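Local coordinates for nuclear transport factor 2 family protein (Rhodopseudomonas palustris, PDB 3DM8) that is of unknown function but belongs to the SnoaL-like group of the NTF2 superfamily and may act as an isomerase, at residues V56-V59 against C60-I63; T125-L128 against V129-L133; D42-P45 against F46-A49. All coordinates share one frame; numbering follows the deposited sequence.

Contact 1: V56-V59 against C60-I63; sequences VLEV and CRQI
V56-V59 and C60-I63 are consecutive turns of one helix, joined by four i to i+4 backbone hydrogen bonds; V56 O accepts from C60 N at 3.0 Å, and L57, E58 and V59 pair likewise with R61, Q62 and I63. The outer flank carries a salt bridge at i to i+3. E58 and R61 run side by side, and R61 grips the carboxylate side-on with two nitrogens. R61 NE donates to E58 OE1 at 2.8 Å, nearly straight (169°), from above the carboxylate plane, and R61 NH2 to E58 OE2, also at 2.8 Å, on the syn side but tilted out of that plane; both oxygens lie in or near the guanidinium plane. The two planes are turned 40° apart, so the grip is twisted. A bend in R61 at chi3 (70°) turns the edge of the guanidinium to the E58 carboxylate. On the buried flank V59 CG1 meets I63 CD1 at 3.7 Å, and V56 packs on W35 of strand 33-38. R61 NH1 makes a second salt bridge, to D65 one turn on. The chemistry implies an amphipathic helix: R61, held by two carboxylates, probably has its charge well balanced on the outer flank, while valines face the sheet.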
loop_
_atom_site.group_PDB
_atom_site.type_symbol
_atom_site.label_atom_id
_atom_site.label_comp_id
_atom_site.label_asym_id
_atom_site.label_seq_id
_atom_site.Cartn_x
_atom_site.Cartn_y
_atom_site.Cartn_z
ATOM N N VAL A 56 -20.013 -4.620 1.946
ATOM C CA VAL A 56 -18.727 -5.266 1.652
ATOM C C VAL A 56 -18.934 -6.577 0.890
ATOM O O VAL A 56 -18.185 -6.869 -0.030
ATOM C CB VAL A 56 -17.861 -5.453 2.925
ATOM C CG1 VAL A 56 -16.692 -6.486 2.687
ATOM C CG2 VAL A 56 -17.395 -4.040 3.506
ATOM N N LEU A 57 -19.971 -7.335 1.216
ATOM C CA LEU A 57 -20.271 -8.553 0.464
ATOM C C LEU A 57 -20.632 -8.200 -0.989
ATOM O O LEU A 57 -20.282 -8.896 -1.921
ATOM C CB LEU A 57 -21.354 -9.394 1.119
ATOM C CG LEU A 57 -20.947 -10.095 2.412
ATOM C CD1 LEU A 57 -22.091 -10.791 3.125
ATOM C CD2 LEU A 57 -19.795 -11.090 2.133
ATOM N N GLU A 58 -21.284 -7.071 -1.192
ATOM C CA GLU A 58 -21.594 -6.630 -2.548
ATOM C C GLU A 58 -20.314 -6.296 -3.327
ATOM O O GLU A 58 -20.167 -6.700 -4.481
ATOM C CB GLU A 58 -22.595 -5.480 -2.538
ATOM C CG GLU A 58 -22.869 -4.868 -3.879
ATOM C CD GLU A 58 -23.497 -5.812 -4.924
ATOM O OE1 GLU A 58 -24.022 -6.909 -4.562
ATOM O OE2 GLU A 58 -23.499 -5.365 -6.114
ATOM N N VAL A 59 -19.384 -5.562 -2.707
ATOM C CA VAL A 59 -18.055 -5.356 -3.316
ATOM C C VAL A 59 -17.440 -6.692 -3.743
ATOM O O VAL A 59 -16.920 -6.842 -4.831
ATOM C CB VAL A 59 -17.115 -4.576 -2.380
ATOM C CG1 VAL A 59 -15.610 -4.682 -2.763
ATOM C CG2 VAL A 59 -17.577 -3.123 -2.267
ATOM N N CYS A 60 -17.465 -7.668 -2.828
ATOM C CA CYS A 60 -16.785 -8.914 -3.073
ATOM C C CYS A 60 -17.483 -9.713 -4.168
ATOM O O CYS A 60 -16.822 -10.431 -4.921
ATOM C CB CYS A 60 -16.623 -9.746 -1.794
ATOM S SG CYS A 60 -15.460 -8.973 -0.631
ATOM N N ARG A 61 -18.792 -9.519 -4.285
ATOM C CA ARG A 61 -19.602 -10.186 -5.339
ATOM C C ARG A 61 -19.210 -9.623 -6.716
ATOM O O ARG A 61 -19.009 -10.345 -7.673
ATOM C CB ARG A 61 -21.106 -10.005 -5.120
ATOM C CG ARG A 61 -21.983 -10.662 -6.170
ATOM C CD ARG A 61 -23.454 -10.137 -6.138
ATOM N NE ARG A 61 -23.535 -8.765 -6.610
ATOM C CZ ARG A 61 -23.286 -8.409 -7.863
ATOM N NH1 ARG A 61 -22.969 -9.337 -8.730
ATOM N NH2 ARG A 61 -23.350 -7.139 -8.252
ATOM N N GLN A 62 -19.108 -8.313 -6.767
ATOM C CA GLN A 62 -18.694 -7.631 -7.990
ATOM C C GLN A 62 -17.276 -8.011 -8.415
ATOM O O GLN A 62 -16.989 -8.227 -9.590
ATOM C CB GLN A 62 -18.773 -6.138 -7.792
ATOM C CG GLN A 62 -20.159 -5.629 -7.617
ATOM C CD GLN A 62 -20.148 -4.148 -7.260
ATOM O OE1 GLN A 62 -19.680 -3.745 -6.208
ATOM N NE2 GLN A 62 -20.650 -3.334 -8.157
ATOM N N ILE A 63 -16.377 -8.104 -7.454
ATOM C CA ILE A 63 -14.999 -8.530 -7.752
ATOM C C ILE A 63 -15.009 -9.981 -8.262
ATOM O O ILE A 63 -14.342 -10.296 -9.228
ATOM C CB ILE A 63 -14.033 -8.426 -6.516
ATOM C CG1 ILE A 63 -13.859 -6.966 -6.138
ATOM C CG2 ILE A 63 -12.696 -9.062 -6.854
ATOM C CD1 ILE A 63 -13.189 -6.728 -4.756
#

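Contact 2: T125-L128 against V129-L133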
loop_
_atom_site.group_PDB
_atom_site.type_symbol
_atom_site.label_atom_id
_atom_site.label_comp_id
_atom_site.label_asym_id
_atom_site.label_seq_id
_atom_site.Cartn_x
_atom_site.Cartn_y
_atom_site.Cartn_z
ATOM N N THR A 125 -2.522 1.445 -8.652
ATOM C CA THR A 125 -3.721 1.709 -9.419
ATOM C C THR A 125 -3.394 2.158 -10.847
ATOM O O THR A 125 -4.128 1.849 -11.753
ATOM C CB THR A 125 -4.639 2.728 -8.732
ATOM O OG1 THR A 125 -3.831 3.818 -8.265
ATOM C CG2 THR A 125 -5.421 2.033 -7.562
ATOM N N PHE A 126 -2.283 2.853 -11.047
ATOM C CA PHE A 126 -1.917 3.247 -12.402
ATOM C C PHE A 126 -1.548 2.012 -13.210
ATOM O O PHE A 126 -1.997 1.813 -14.367
ATOM C CB PHE A 126 -0.804 4.322 -12.408
ATOM C CG PHE A 126 -0.464 4.841 -13.793
ATOM C CD1 PHE A 126 -1.179 5.883 -14.332
ATOM C CD2 PHE A 126 0.555 4.287 -14.526
ATOM C CE1 PHE A 126 -0.896 6.344 -15.595
ATOM C CE2 PHE A 126 0.867 4.741 -15.787
ATOM C CZ PHE A 126 0.150 5.773 -16.323
ATOM N N ASP A 127 -0.751 1.158 -12.617
ATOM C CA ASP A 127 -0.317 -0.062 -13.297
ATOM C C ASP A 127 -1.533 -0.913 -13.603
ATOM O O ASP A 127 -1.671 -1.472 -14.711
ATOM C CB ASP A 127 0.675 -0.845 -12.460
ATOM C CG ASP A 127 1.309 -1.954 -13.222
ATOM O OD1 ASP A 127 1.317 -3.072 -12.713
ATOM O OD2 ASP A 127 1.809 -1.708 -14.325
ATOM N N LEU A 128 -2.480 -0.922 -12.666
ATOM C CA LEU A 128 -3.718 -1.729 -12.842
ATOM C C LEU A 128 -4.495 -1.196 -14.037
ATOM O O LEU A 128 -4.919 -1.949 -14.928
ATOM C CB LEU A 128 -4.628 -1.715 -11.589
ATOM C CG LEU A 128 -6.049 -2.264 -11.636
ATOM C CD1 LEU A 128 -6.156 -3.706 -12.177
ATOM C CD2 LEU A 128 -6.799 -2.154 -10.251
ATOM N N VAL A 129 -4.673 0.118 -14.078
ATOM C CA VAL A 129 -5.507 0.754 -15.134
ATOM C C VAL A 129 -4.828 0.526 -16.472
ATOM O O VAL A 129 -5.479 0.234 -17.470
ATOM C CB VAL A 129 -5.788 2.292 -14.909
ATOM C CG1 VAL A 129 -6.247 2.956 -16.228
ATOM C CG2 VAL A 129 -6.813 2.528 -13.789
ATOM N N GLU A 130 -3.509 0.678 -16.500
ATOM C CA GLU A 130 -2.777 0.486 -17.747
ATOM C C GLU A 130 -2.940 -0.908 -18.296
ATOM O O GLU A 130 -3.150 -1.126 -19.523
ATOM C CB GLU A 130 -1.300 0.791 -17.600
ATOM C CG GLU A 130 -1.039 2.280 -17.509
ATOM C CD GLU A 130 0.125 2.752 -18.369
ATOM O OE1 GLU A 130 1.158 2.036 -18.451
ATOM O OE2 GLU A 130 0.013 3.872 -18.936
ATOM N N GLN A 131 -2.829 -1.871 -17.394
ATOM C CA GLN A 131 -2.952 -3.282 -17.796
ATOM C C GLN A 131 -4.349 -3.598 -18.281
ATOM O O GLN A 131 -4.529 -4.337 -19.272
ATOM C CB GLN A 131 -2.614 -4.212 -16.639
ATOM C CG GLN A 131 -1.178 -4.313 -16.281
ATOM C CD GLN A 131 -1.019 -5.264 -15.109
ATOM O OE1 GLN A 131 -1.062 -6.494 -15.275
ATOM N NE2 GLN A 131 -0.869 -4.707 -13.915
ATOM N N ALA A 132 -5.342 -3.010 -17.622
ATOM C CA ALA A 132 -6.755 -3.271 -17.976
ATOM C C ALA A 132 -7.113 -2.670 -19.350
ATOM O O ALA A 132 -7.891 -3.264 -20.129
ATOM C CB ALA A 132 -7.711 -2.744 -16.873
ATOM N N LEU A 133 -6.526 -1.512 -19.671
ATOM C CA LEU A 133 -6.879 -0.759 -20.903
ATOM C C LEU A 133 -6.025 -1.287 -22.039
ATOM O O LEU A 133 -6.426 -1.288 -23.219
ATOM C CB LEU A 133 -6.591 0.743 -20.793
ATOM C CG LEU A 133 -7.398 1.686 -19.891
ATOM C CD1 LEU A 133 -6.770 3.090 -19.868
ATOM C CD2 LEU A 133 -8.833 1.761 -20.281
#
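The F126 ring has the methylene of E130 over one face: E130 CG stands 4.0 Å from the ring centroid of F126, 28° off the normal, a CH-pi contact. Further out, the E130 carboxylate crosses the rim, its plane inclined by 30° to the ring, with E130 CD 3.3 Å from F126 CE2 and E130 OE2 3.2 Å from F126 CZ. With F126 CG opposite its own backbone N (chi1 -176°), the ring swings along the helix side toward E130. An alanine in place of E130 is likely to uncover this part of the F126 ring and leave it freer to turn. The amide of Q131 lies obliquely across D127; Q131 NE2 adds a weak bond to D127 O (3.4 Å), which already accepts from Q131 N at 2.9 Å, and NE2 also donates to S102 O. Helix 125-133 thus sits against strand 100-112 through L128, packed on I101 and V103, and through Q131, while V129 and A132 face the loop at P40 and M43. At its start T125 OG1 is hydrogen-bonded to D124 OD1 of the second subunit, and F126 packs on P40 of that subunit, placing the helix at the dimer interface.

Contact 3: D42-P45 against F46-A49; sequences DMFP and FFGA
A single methylene serves two aromatic rings here: F44 CB lies over a face of F46, 4.1 Å from the F46 ring centroid, and over a face of F47, 3.9 Å from the F47 ring centroid. Both are CH-pi contacts, close to the normals (22° and 25°), and in both CB is displaced toward the rim of the ring. The F44 ring itself meets each neighbour obliquely. Its CD1 approaches F47 CE2 at 3.4 Å, the two side chains lying side by side, while F44 CD2 touches F46 CZ at 3.8 Å. F46 takes up the crowded position, CG between the backbone N and the carbonyl carbon (chi1 51°), and this folds its ring back over F44. The backbone is a type I beta turn from F44 to F47, closed by F47 N donating to F44 O at 2.9 Å, within the connection between the antiparallel strands 33-38 and 48-51 of the NTF2-like sheet. M43 CG sits over the centre of one face of the F44 ring, 3.8 Å above its plane. After the turn, G48 has positive phi, where a CB would collide with the carbonyl O of F47; its backbone pairs with I37 as strand 48-51 begins. L128 of helix 125-133 touches both F44 and F47, while F46 packs against Q62, I63 and S66 of helix 53-66.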
loop_
_atom_site.group_PDB
_atom_site.type_symbol
_atom_site.label_atom_id
_atom_site.label_comp_id
_atom_site.label_asym_id
_atom_site.label_seq_id
_atom_site.Cartn_x
_atom_site.Cartn_y
_atom_site.Cartn_z
ATOM N N ASP A 42 -14.485 5.071 -11.195
ATOM C CA ASP A 42 -15.062 5.247 -12.541
ATOM C C ASP A 42 -14.794 4.029 -13.391
ATOM O O ASP A 42 -15.603 3.656 -14.251
ATOM C CB ASP A 42 -14.512 6.481 -13.261
ATOM C CG ASP A 42 -14.953 7.764 -12.631
ATOM O OD1 ASP A 42 -15.847 7.731 -11.756
ATOM O OD2 ASP A 42 -14.386 8.800 -13.014
ATOM N N MET A 43 -13.654 3.424 -13.164
ATOM C CA MET A 43 -13.300 2.196 -13.844
ATOM C C MET A 43 -13.753 0.964 -13.084
ATOM O O MET A 43 -14.240 0.002 -13.677
ATOM C CB MET A 43 -11.814 2.071 -14.047
ATOM C CG MET A 43 -11.565 0.978 -15.029
ATOM S SD MET A 43 -9.962 1.071 -15.740
ATOM C CE MET A 43 -9.751 -0.590 -16.395
ATOM N N PHE A 44 -13.554 1.004 -11.767
ATOM C CA PHE A 44 -13.867 -0.139 -10.880
ATOM C C PHE A 44 -14.882 0.260 -9.804
ATOM O O PHE A 44 -14.505 0.728 -8.730
ATOM C CB PHE A 44 -12.603 -0.677 -10.228
ATOM C CG PHE A 44 -11.488 -0.945 -11.187
ATOM C CD1 PHE A 44 -10.419 -0.067 -11.286
ATOM C CD2 PHE A 44 -11.490 -2.068 -11.964
ATOM C CE1 PHE A 44 -9.372 -0.329 -12.175
ATOM C CE2 PHE A 44 -10.457 -2.317 -12.870
ATOM C CZ PHE A 44 -9.410 -1.467 -12.964
ATOM N N PRO A 45 -16.190 0.073 -10.079
ATOM C CA PRO A 45 -17.180 0.672 -9.202
ATOM C C PRO A 45 -17.193 0.055 -7.808
ATOM O O PRO A 45 -17.752 0.628 -6.859
ATOM C CB PRO A 45 -18.514 0.374 -9.898
ATOM C CG PRO A 45 -18.189 -0.065 -11.235
ATOM C CD PRO A 45 -16.771 -0.444 -11.325
ATOM N N PHE A 46 -16.543 -1.090 -7.724
ATOM C CA PHE A 46 -16.439 -1.820 -6.474
ATOM C C PHE A 46 -15.355 -1.289 -5.527
ATOM O O PHE A 46 -15.270 -1.703 -4.357
ATOM C CB PHE A 46 -16.306 -3.312 -6.725
ATOM C CG PHE A 46 -15.249 -3.678 -7.698
ATOM C CD1 PHE A 46 -15.585 -4.092 -8.980
ATOM C CD2 PHE A 46 -13.932 -3.616 -7.357
ATOM C CE1 PHE A 46 -14.612 -4.420 -9.891
ATOM C CE2 PHE A 46 -12.950 -3.999 -8.266
ATOM C CZ PHE A 46 -13.315 -4.391 -9.538
ATOM N N PHE A 47 -14.603 -0.301 -6.002
ATOM C CA PHE A 47 -13.655 0.415 -5.134
ATOM C C PHE A 47 -14.365 1.449 -4.256
ATOM O O PHE A 47 -15.575 1.743 -4.396
ATOM C CB PHE A 47 -12.498 1.020 -5.924
ATOM C CG PHE A 47 -11.496 -0.010 -6.457
ATOM C CD1 PHE A 47 -11.430 -1.278 -5.941
ATOM C CD2 PHE A 47 -10.633 0.330 -7.481
ATOM C CE1 PHE A 47 -10.522 -2.201 -6.453
ATOM C CE2 PHE A 47 -9.711 -0.589 -7.973
ATOM C CZ PHE A 47 -9.652 -1.830 -7.439
ATOM N N GLY A 48 -13.563 2.017 -3.361
ATOM C CA GLY A 48 -13.979 3.004 -2.447
ATOM C C GLY A 48 -14.324 2.541 -1.063
ATOM O O GLY A 48 -14.121 1.385 -0.688
ATOM N N ALA A 49 -14.872 3.465 -0.303
ATOM C CA ALA A 49 -15.228 3.156 1.094
ATOM C C ALA A 49 -16.595 2.526 1.168
ATOM O O ALA A 49 -17.511 2.880 0.415
ATOM C CB ALA A 49 -15.203 4.468 1.943
#

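In the fold
Along the chain the order is contact 3, contact 1, contact 2. Contact 3 lies in the middle spatially as well, its centre about 11 Å from that of contact 1 and about 14 Å from that of contact 2. Contacts 1 and 2 have centres about 20 Å apart and nearest atoms about 9 Å apart, without touching. The loop and strand start at 42-49 meet both helices: V59 CG1 of contact 1 is 3.4 Å from F46 O, and V129 CG2 of contact 2 is 4.0 Å from M43 SD. This segment thereby links helix 53-66, which packs on the sheet, to the C-terminal helix 125-133 at the subunit interface.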